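PDB 4XUK: putative hydrolase from Acinetobacter sp. NBRC 100985, which probably hydrolyses organophosphate triesters and lactones at a pair of zinc ions, as a member of the metallo-beta-lactamase superfamily. Local coordinates for residues T107-P111 and D112-G116; D135-S138 and F139-P143; K242-E245 and T246-Q250. The protein carries 2 engineered substitutions. All blocks are in the same frame, centred on the assembly; numbering follows the deposited sequence.

Contact 1: T107-P111 and D112-G116. With ZN (zinc ion), chain D; ZN (zinc ion), chain C.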
loop_
_atom_site.group_PDB
_atom_site.type_symbol
_atom_site.label_atom_id
_atom_site.label_comp_id
_atom_site.label_asym_id
_atom_site.label_seq_id
_atom_site.Cartn_x
_atom_site.Cartn_y
_atom_site.Cartn_z
ATOM N N THR A 107 8.652 -17.062 -13.699
ATOM C CA THR A 107 7.282 -17.469 -13.995
ATOM C C THR A 107 7.112 -17.692 -15.489
ATOM O O THR A 107 6.376 -18.587 -15.911
ATOM C CB THR A 107 6.255 -16.435 -13.501
ATOM O OG1 THR A 107 6.554 -15.145 -14.058
ATOM C CG2 THR A 107 6.269 -16.371 -11.975
ATOM N N HIS A 108 7.810 -16.873 -16.272
ATOM C CA HIS A 108 7.848 -16.982 -17.732
ATOM C C HIS A 108 8.993 -16.121 -18.261
ATOM O O HIS A 108 9.649 -15.415 -17.493
ATOM C CB HIS A 108 6.511 -16.569 -18.383
ATOM C CG HIS A 108 6.056 -15.183 -18.043
ATOM N ND1 HIS A 108 6.019 -14.700 -16.750
ATOM C CD2 HIS A 108 5.578 -14.185 -18.830
ATOM C CE1 HIS A 108 5.559 -13.461 -16.760
ATOM N NE2 HIS A 108 5.287 -13.128 -18.007
ATOM N N LEU A 109 9.214 -16.161 -19.571
ATOM C CA LEU A 109 10.383 -15.511 -20.152
ATOM C C LEU A 109 10.107 -14.163 -20.825
ATOM O O LEU A 109 10.940 -13.688 -21.598
ATOM C CB LEU A 109 11.076 -16.468 -21.145
ATOM C CG LEU A 109 11.682 -17.741 -20.551
ATOM C CD1 LEU A 109 12.179 -18.678 -21.651
ATOM C CD2 LEU A 109 12.825 -17.394 -19.624
ATOM N N HIS A 110 8.965 -13.530 -20.534
ATOM C CA HIS A 110 8.771 -12.154 -20.982
ATOM C C HIS A 110 9.909 -11.305 -20.400
ATOM O O HIS A 110 10.372 -11.564 -19.286
ATOM C CB HIS A 110 7.368 -11.612 -20.602
ATOM C CG HIS A 110 6.322 -11.878 -21.644
ATOM N ND1 HIS A 110 4.970 -11.809 -21.384
ATOM C CD2 HIS A 110 6.433 -12.216 -22.954
ATOM C CE1 HIS A 110 4.292 -12.103 -22.477
ATOM N NE2 HIS A 110 5.153 -12.349 -23.451
ATOM N N PRO A 111 10.398 -10.318 -21.171
ATOM C CA PRO A 111 11.583 -9.547 -20.770
ATOM C C PRO A 111 11.467 -8.846 -19.416
ATOM O O PRO A 111 12.498 -8.649 -18.770
ATOM C CB PRO A 111 11.717 -8.518 -21.890
ATOM C CG PRO A 111 11.158 -9.252 -23.109
ATOM C CD PRO A 111 9.976 -10.005 -22.550
ATOM N N ASP A 112 10.261 -8.482 -18.989
ATOM C CA ASP A 112 10.122 -7.790 -17.713
ATOM C C ASP A 112 10.172 -8.765 -16.532
ATOM O O ASP A 112 9.956 -8.381 -15.382
ATOM C CB ASP A 112 8.851 -6.937 -17.692
ATOM C CG ASP A 112 7.614 -7.730 -18.052
ATOM O OD1 ASP A 112 7.658 -8.512 -19.025
ATOM O OD2 ASP A 112 6.597 -7.564 -17.369
ATOM N N HIS A 113 10.481 -10.023 -16.819
ATOM C CA HIS A 113 10.658 -11.016 -15.770
ATOM C C HIS A 113 12.034 -11.659 -15.802
ATOM O O HIS A 113 12.606 -11.958 -14.742
ATOM C CB HIS A 113 9.552 -12.063 -15.870
ATOM C CG HIS A 113 8.191 -11.462 -15.781
ATOM N ND1 HIS A 113 7.434 -11.514 -14.634
ATOM C CD2 HIS A 113 7.484 -10.723 -16.669
ATOM C CE1 HIS A 113 6.306 -10.853 -14.830
ATOM N NE2 HIS A 113 6.307 -10.377 -16.061
ATOM N N VAL A 114 12.567 -11.863 -17.007
ATOM C CA VAL A 114 13.849 -12.548 -17.165
ATOM C C VAL A 114 15.065 -11.618 -17.328
ATOM O O VAL A 114 16.152 -11.946 -16.845
ATOM C CB VAL A 114 13.806 -13.577 -18.322
ATOM C CG1 VAL A 114 13.591 -12.885 -19.659
ATOM C CG2 VAL A 114 15.100 -14.388 -18.358
ATOM N N CYS A 115 14.900 -10.470 -17.992
ATOM C CA CYS A 115 16.073 -9.643 -18.335
ATOM C C CYS A 115 16.879 -9.194 -17.113
ATOM O O CYS A 115 18.109 -9.067 -17.176
ATOM C CB CYS A 115 15.675 -8.430 -19.183
ATOM S SG CYS A 115 15.432 -8.808 -20.937
ATOM N N GLY A 116 16.195 -8.988 -15.991
ATOM C CA GLY A 116 16.864 -8.590 -14.759
ATOM C C GLY A 116 17.895 -9.558 -14.201
ATOM O O GLY A 116 18.594 -9.211 -13.243
HETATM ZN ZN ZN D . 4.264 -11.392 -19.121
HETATM ZN ZN ZN C . 4.983 -9.206 -17.038
#
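This is a local contact at the start of a helix, in which the rings of His-108 and His-113 meet in the buried dizinc centre. The sequence His-108 to His-113 is the HxHxDH signature of the metallo-beta-lactamase superfamily, running from the loop after strand 103-105 into the short helix 111-114. His-108 NE2 and His-110 ND1 bind one zinc at 2.3 and 2.4 Å. Asp-112 OD2 and His-113 NE2 hold the other, with His-113 NE2 the shorter at 2.0 Å. His-197 completes the first site, His-265 the second, and Asp-218 serves both.

At the N-cap position, His-110 lends its carbonyl oxygen to the backbone N-H groups of both His-113 and Val-114. Cys-115 N bonds Pro-111 O one step on, and the Cys-115 sulfur, disulfide-linked to Cys-79, packs beside Pro-111 CB. Away from the metals, Leu-109 CD2 rests against Val-114 CG2 at 4.0 Å.

Second-shell bonds fix how the imidazoles are rotated. His-108 ND1 donates to Thr-107 OG1 at 2.8 Å, almost exactly in its own ring plane, which leaves NE2 for the metal. Asp-73 hydrogen-bonds both Thr-107 OG1 and His-113 ND1. His-108 CG sits between the backbone N and the carbonyl carbon (chi1 57°), which carries the imidazole toward His-113. The two rings are inclined at 49°, and His-108 CE1 sits over the centre of one face of His-113, 3.2 Å from its NE2.

Contact 2: D135-S138 and F139-P143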
loop_
_atom_site.group_PDB
_atom_site.type_symbol
_atom_site.label_atom_id
_atom_site.label_comp_id
_atom_site.label_asym_id
_atom_site.label_seq_id
_atom_site.Cartn_x
_atom_site.Cartn_y
_atom_site.Cartn_z
ATOM N N ASP A 135 8.155 -26.219 -20.947
ATOM C CA ASP A 135 7.245 -25.716 -21.975
ATOM C C ASP A 135 7.598 -24.276 -22.360
ATOM O O ASP A 135 7.526 -23.900 -23.528
ATOM C CB ASP A 135 5.788 -25.775 -21.489
ATOM C CG ASP A 135 5.285 -27.197 -21.288
ATOM O OD1 ASP A 135 5.958 -28.145 -21.739
ATOM O OD2 ASP A 135 4.204 -27.364 -20.679
ATOM N N GLU A 136 7.993 -23.476 -21.374
ATOM C CA GLU A 136 8.268 -22.061 -21.616
ATOM C C GLU A 136 9.539 -21.886 -22.431
ATOM O O GLU A 136 9.559 -21.136 -23.407
ATOM C CB GLU A 136 8.375 -21.299 -20.292
ATOM C CG GLU A 136 8.618 -19.803 -20.469
ATOM C CD GLU A 136 7.387 -19.039 -20.941
ATOM O OE1 GLU A 136 6.290 -19.634 -21.022
ATOM O OE2 GLU A 136 7.509 -17.818 -21.209
ATOM N N ALA A 137 10.595 -22.590 -22.036
ATOM C CA ALA A 137 11.863 -22.532 -22.757
ATOM C C ALA A 137 11.686 -23.076 -24.173
ATOM O O ALA A 137 12.250 -22.537 -25.129
ATOM C CB ALA A 137 12.925 -23.318 -22.015
ATOM N N SER A 138 10.906 -24.143 -24.306
ATOM C CA SER A 138 10.650 -24.717 -25.628
ATOM C C SER A 138 10.032 -23.712 -26.596
ATOM O O SER A 138 10.455 -23.615 -27.753
ATOM C CB SER A 138 9.759 -25.951 -25.523
ATOM O OG SER A 138 10.474 -27.040 -24.984
ATOM N N PHE A 139 9.046 -22.956 -26.127
ATOM C CA PHE A 139 8.372 -21.990 -26.988
ATOM C C PHE A 139 9.287 -20.854 -27.433
ATOM O O PHE A 139 9.257 -20.450 -28.596
ATOM C CB PHE A 139 7.143 -21.413 -26.279
ATOM C CG PHE A 139 6.522 -20.244 -26.994
ATOM C CD1 PHE A 139 5.727 -20.442 -28.123
ATOM C CD2 PHE A 139 6.712 -18.952 -26.532
ATOM C CE1 PHE A 139 5.141 -19.368 -28.775
ATOM C CE2 PHE A 139 6.130 -17.867 -27.183
ATOM C CZ PHE A 139 5.341 -18.077 -28.308
ATOM N N TRP A 140 10.090 -20.330 -26.510
ATOM C CA TRP A 140 10.919 -19.163 -26.811
ATOM C C TRP A 140 12.272 -19.463 -27.464
ATOM O O TRP A 140 12.884 -18.562 -28.048
ATOM C CB TRP A 140 11.171 -18.353 -25.542
ATOM C CG TRP A 140 9.944 -17.690 -25.004
ATOM C CD1 TRP A 140 9.242 -18.041 -23.888
ATOM C CD2 TRP A 140 9.277 -16.551 -25.560
ATOM N NE1 TRP A 140 8.173 -17.189 -23.720
ATOM C CE2 TRP A 140 8.175 -16.268 -24.737
ATOM C CE3 TRP A 140 9.502 -15.750 -26.682
ATOM C CZ2 TRP A 140 7.305 -15.209 -24.995
ATOM C CZ3 TRP A 140 8.632 -14.706 -26.943
ATOM C CH2 TRP A 140 7.549 -14.447 -26.106
ATOM N N LEU A 141 12.755 -20.699 -27.350
ATOM C CA LEU A 141 14.121 -21.010 -27.777
ATOM C C LEU A 141 14.200 -21.981 -28.966
ATOM O O LEU A 141 15.288 -22.420 -29.349
ATOM C CB LEU A 141 14.944 -21.513 -26.582
ATOM C CG LEU A 141 15.059 -20.514 -25.419
ATOM C CD1 LEU A 141 15.788 -21.082 -24.194
ATOM C CD2 LEU A 141 15.735 -19.248 -25.876
ATOM N N ASP A 142 13.051 -22.293 -29.560
ATOM C CA ASP A 142 13.004 -23.112 -30.781
ATOM C C ASP A 142 13.011 -22.221 -32.019
ATOM O O ASP A 142 12.105 -21.404 -32.203
ATOM C CB ASP A 142 11.755 -23.999 -30.763
ATOM C CG ASP A 142 11.572 -24.819 -32.048
ATOM O OD1 ASP A 142 12.507 -24.912 -32.877
ATOM O OD2 ASP A 142 10.468 -25.386 -32.214
ATOM N N PRO A 143 14.029 -22.393 -32.829
ATOM C CA PRO A 143 14.198 -21.673 -34.091
ATOM C C PRO A 143 13.114 -21.936 -35.118
ATOM O O PRO A 143 13.080 -21.254 -36.086
ATOM C CB PRO A 143 15.515 -22.203 -34.605
ATOM C CG PRO A 143 15.661 -23.502 -33.957
ATOM C CD PRO A 143 15.115 -23.334 -32.601
#
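Side by side on the short helix 134-141, Glu-136 and Trp-140 point the same way and join through a side-chain hydrogen bond one helical turn apart. Trp-140 NE1 donates to Glu-136 OE2 at 2.7 Å, with a bent N-H...O angle of 136°. The oxygen lies near the indole plane, at the ring's edge, yet the donor comes in from above the carboxylate plane, and the two planes are turned 57° apart. Glu-136 reaches this position with CG anti to its backbone N (chi1 -178°) and a bend at the next torsion that brings OE2 to the NE1 edge of the indole, close to CD1. Both carboxylate oxygens have further partners: OE2 also accepts from Leu-109 N, and OE1 bonds Thr-198 OG1, so several donors grip this buried acid and would probably stabilise its negative charge.

The backbone bonds are helical, each spanning four residues. Phe-139 N and Trp-140 N reach Asp-135 O and Glu-136 O, both at 3.2 Å. Leu-141 N makes a shorter bond of 2.9 Å to Ala-137 O, whereas the last, Asp-142 N to Ser-138 O, is long at 3.4 Å and weak.

Apolar packing is lighter. Ala-137 CB touches Leu-141 CD1 at 4.2 Å, and Phe-139 brings CE2 over the centre of one face of the Trp-140 ring. Tyr-157 of helix 151-173 meets Phe-139 edge-to-face and lies nearly parallel to the indole.

Through Leu-109 and His-108, which Glu-136 also touches, this short helix backs the metal-binding loop: a second-shell arrangement behind the dizinc site of a metallo-beta-lactamase fold.

Contact 3: K242-E245 and T246-Q250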
loop_
_atom_site.group_PDB
_atom_site.type_symbol
_atom_site.label_atom_id
_atom_site.label_comp_id
_atom_site.label_asym_id
_atom_site.label_seq_id
_atom_site.Cartn_x
_atom_site.Cartn_y
_atom_site.Cartn_z
ATOM N N LYS A 242 -7.149 -19.055 -23.042
ATOM C CA LYS A 242 -6.529 -19.931 -22.063
ATOM C C LYS A 242 -6.123 -19.133 -20.809
ATOM O O LYS A 242 -6.227 -19.630 -19.687
ATOM C CB LYS A 242 -5.318 -20.608 -22.718
ATOM C CG LYS A 242 -4.457 -21.469 -21.815
ATOM C CD LYS A 242 -5.091 -22.811 -21.536
ATOM C CE LYS A 242 -4.042 -23.829 -21.088
ATOM N NZ LYS A 242 -3.261 -24.383 -22.242
ATOM N N ALA A 243 -5.662 -17.900 -20.996
ATOM C CA ALA A 243 -5.221 -17.070 -19.858
ATOM C C ALA A 243 -6.392 -16.653 -18.978
ATOM O O ALA A 243 -6.255 -16.544 -17.746
ATOM C CB ALA A 243 -4.460 -15.850 -20.343
ATOM N N VAL A 244 -7.539 -16.403 -19.605
ATOM C CA VAL A 244 -8.762 -16.130 -18.850
ATOM C C VAL A 244 -9.179 -17.366 -18.062
ATOM O O VAL A 244 -9.495 -17.272 -16.873
ATOM C CB VAL A 244 -9.911 -15.668 -19.783
ATOM C CG1 VAL A 244 -11.242 -15.686 -19.056
ATOM C CG2 VAL A 244 -9.623 -14.276 -20.320
ATOM N N GLU A 245 -9.168 -18.527 -18.716
ATOM C CA GLU A 245 -9.518 -19.770 -18.039
ATOM C C GLU A 245 -8.615 -19.981 -16.832
ATOM O O GLU A 245 -9.072 -20.379 -15.755
ATOM C CB GLU A 245 -9.384 -20.953 -18.997
ATOM C CG GLU A 245 -10.321 -20.887 -20.194
ATOM C CD GLU A 245 -10.061 -22.005 -21.192
ATOM O OE1 GLU A 245 -10.739 -22.035 -22.241
ATOM O OE2 GLU A 245 -9.179 -22.855 -20.919
ATOM N N THR A 246 -7.327 -19.710 -17.015
ATOM C CA THR A 246 -6.361 -19.888 -15.937
ATOM C C THR A 246 -6.627 -18.939 -14.770
ATOM O O THR A 246 -6.637 -19.364 -13.613
ATOM C CB THR A 246 -4.932 -19.687 -16.431
ATOM O OG1 THR A 246 -4.587 -20.754 -17.323
ATOM C CG2 THR A 246 -3.965 -19.706 -15.256
ATOM N N ARG A 247 -6.845 -17.658 -15.057
ATOM C CA ARG A 247 -7.139 -16.703 -13.987
ATOM C C ARG A 247 -8.418 -17.055 -13.219
ATOM O O ARG A 247 -8.434 -17.033 -11.986
ATOM C CB ARG A 247 -7.241 -15.277 -14.533
ATOM C CG ARG A 247 -7.728 -14.254 -13.488
ATOM C CD ARG A 247 -7.886 -12.865 -14.116
ATOM N NE ARG A 247 -6.793 -12.680 -15.044
ATOM C CZ ARG A 247 -6.910 -12.609 -16.364
ATOM N NH1 ARG A 247 -8.106 -12.631 -16.973
ATOM N NH2 ARG A 247 -5.812 -12.486 -17.076
ATOM N N LEU A 248 -9.487 -17.365 -13.908
ATOM C CA LEU A 248 -10.703 -17.705 -13.256
ATOM C C LEU A 248 -10.554 -18.909 -12.339
ATOM O O LEU A 248 -11.055 -18.943 -11.282
ATOM C CB LEU A 248 -11.771 -17.931 -14.282
ATOM C CG LEU A 248 -12.263 -16.734 -15.065
ATOM C CD1 LEU A 248 -13.218 -17.228 -16.129
ATOM C CD2 LEU A 248 -12.903 -15.703 -14.168
ATOM N N LYS A 249 -9.818 -19.895 -12.778
ATOM C CA LYS A 249 -9.539 -21.047 -11.922
ATOM C C LYS A 249 -8.749 -20.662 -10.677
ATOM O O LYS A 249 -9.073 -21.092 -9.564
ATOM C CB LYS A 249 -8.767 -22.123 -12.688
ATOM C CG LYS A 249 -9.124 -23.521 -12.234
ATOM C CD LYS A 249 -7.938 -24.266 -11.719
ATOM C CE LYS A 249 -6.934 -24.504 -12.821
ATOM N NZ LYS A 249 -5.831 -25.369 -12.330
ATOM N N GLN A 250 -7.695 -19.871 -10.858
ATOM C CA GLN A 250 -6.819 -19.563 -9.737
ATOM C C GLN A 250 -7.472 -18.590 -8.756
ATOM O O GLN A 250 -7.337 -18.760 -7.551
ATOM C CB GLN A 250 -5.461 -19.041 -10.228
ATOM C CG GLN A 250 -4.675 -20.074 -11.049
ATOM C CD GLN A 250 -4.404 -21.362 -10.277
ATOM O OE1 GLN A 250 -4.468 -22.462 -10.830
ATOM N NE2 GLN A 250 -4.102 -21.228 -8.997
#
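Lys-242 and Thr-246 open a run of regular helical contacts on helix 240-257, the connection that leads from strand 211-215 to the parallel neighbouring strand 260-262 as part of a beta-alpha-beta crossover in the second sheet of this metallo-beta-lactamase fold. The carbonyl oxygen of Lys-242 takes the backbone N-H of Thr-246 at 2.9 Å. Thr-246 OG1 lies near the same carbonyl, but its hydrogen bond goes to Ala-195 O, pinning the buried face of the helix to the loop that carries the zinc ligand His-197.

Next comes Ala-243, whose O accepts from Arg-247 N at 3.0 Å. This carbonyl also lies over one face of the Arg-247 guanidinium, displaced toward its rim, because the arginine folds back along the helix.

Val-244 has two side-chain neighbours. Its CG1 runs alongside Leu-248 and meets CD1 at 3.9 Å, the two side chains pointing the same way, while Val-244 O receives a nearly straight bond (175°) from Leu-248 N at 3.0 Å. Glu-245 adds the last of the four, from Lys-249 N to its O at 3.1 Å; both side chains are on the exposed face.

Arg-247 is the buried charge here. NE bonds Ile-219 O, just after the zinc-bridging Asp-218, and NH1 bonds Pro-230 O, tying two loops to the helix. A bend at chi3 (-39°) swings the guanidinium across Val-244, and NH1 comes to rest 4.0 Å from Val-244 CG2.

Overall arrangement
Contact 1 is the buried core, where imidazoles and a carboxylate are spent on two zinc ions; contacts 2 and 3 are partly buried helix turns held chiefly by backbone bonds. Contacts 1 and 2 touch directly, Trp-140 packing against Leu-109 and His-110, and helix 151-173 packs on both. Contact 3 stands apart, its nearest atoms about 10 Å from contact 1 and about 8 Å from contact 2. Its buried polar groups, Thr-246 and Arg-247, bond loop carbonyls, whereas contact 2 offers an acid to donors behind the metal loop.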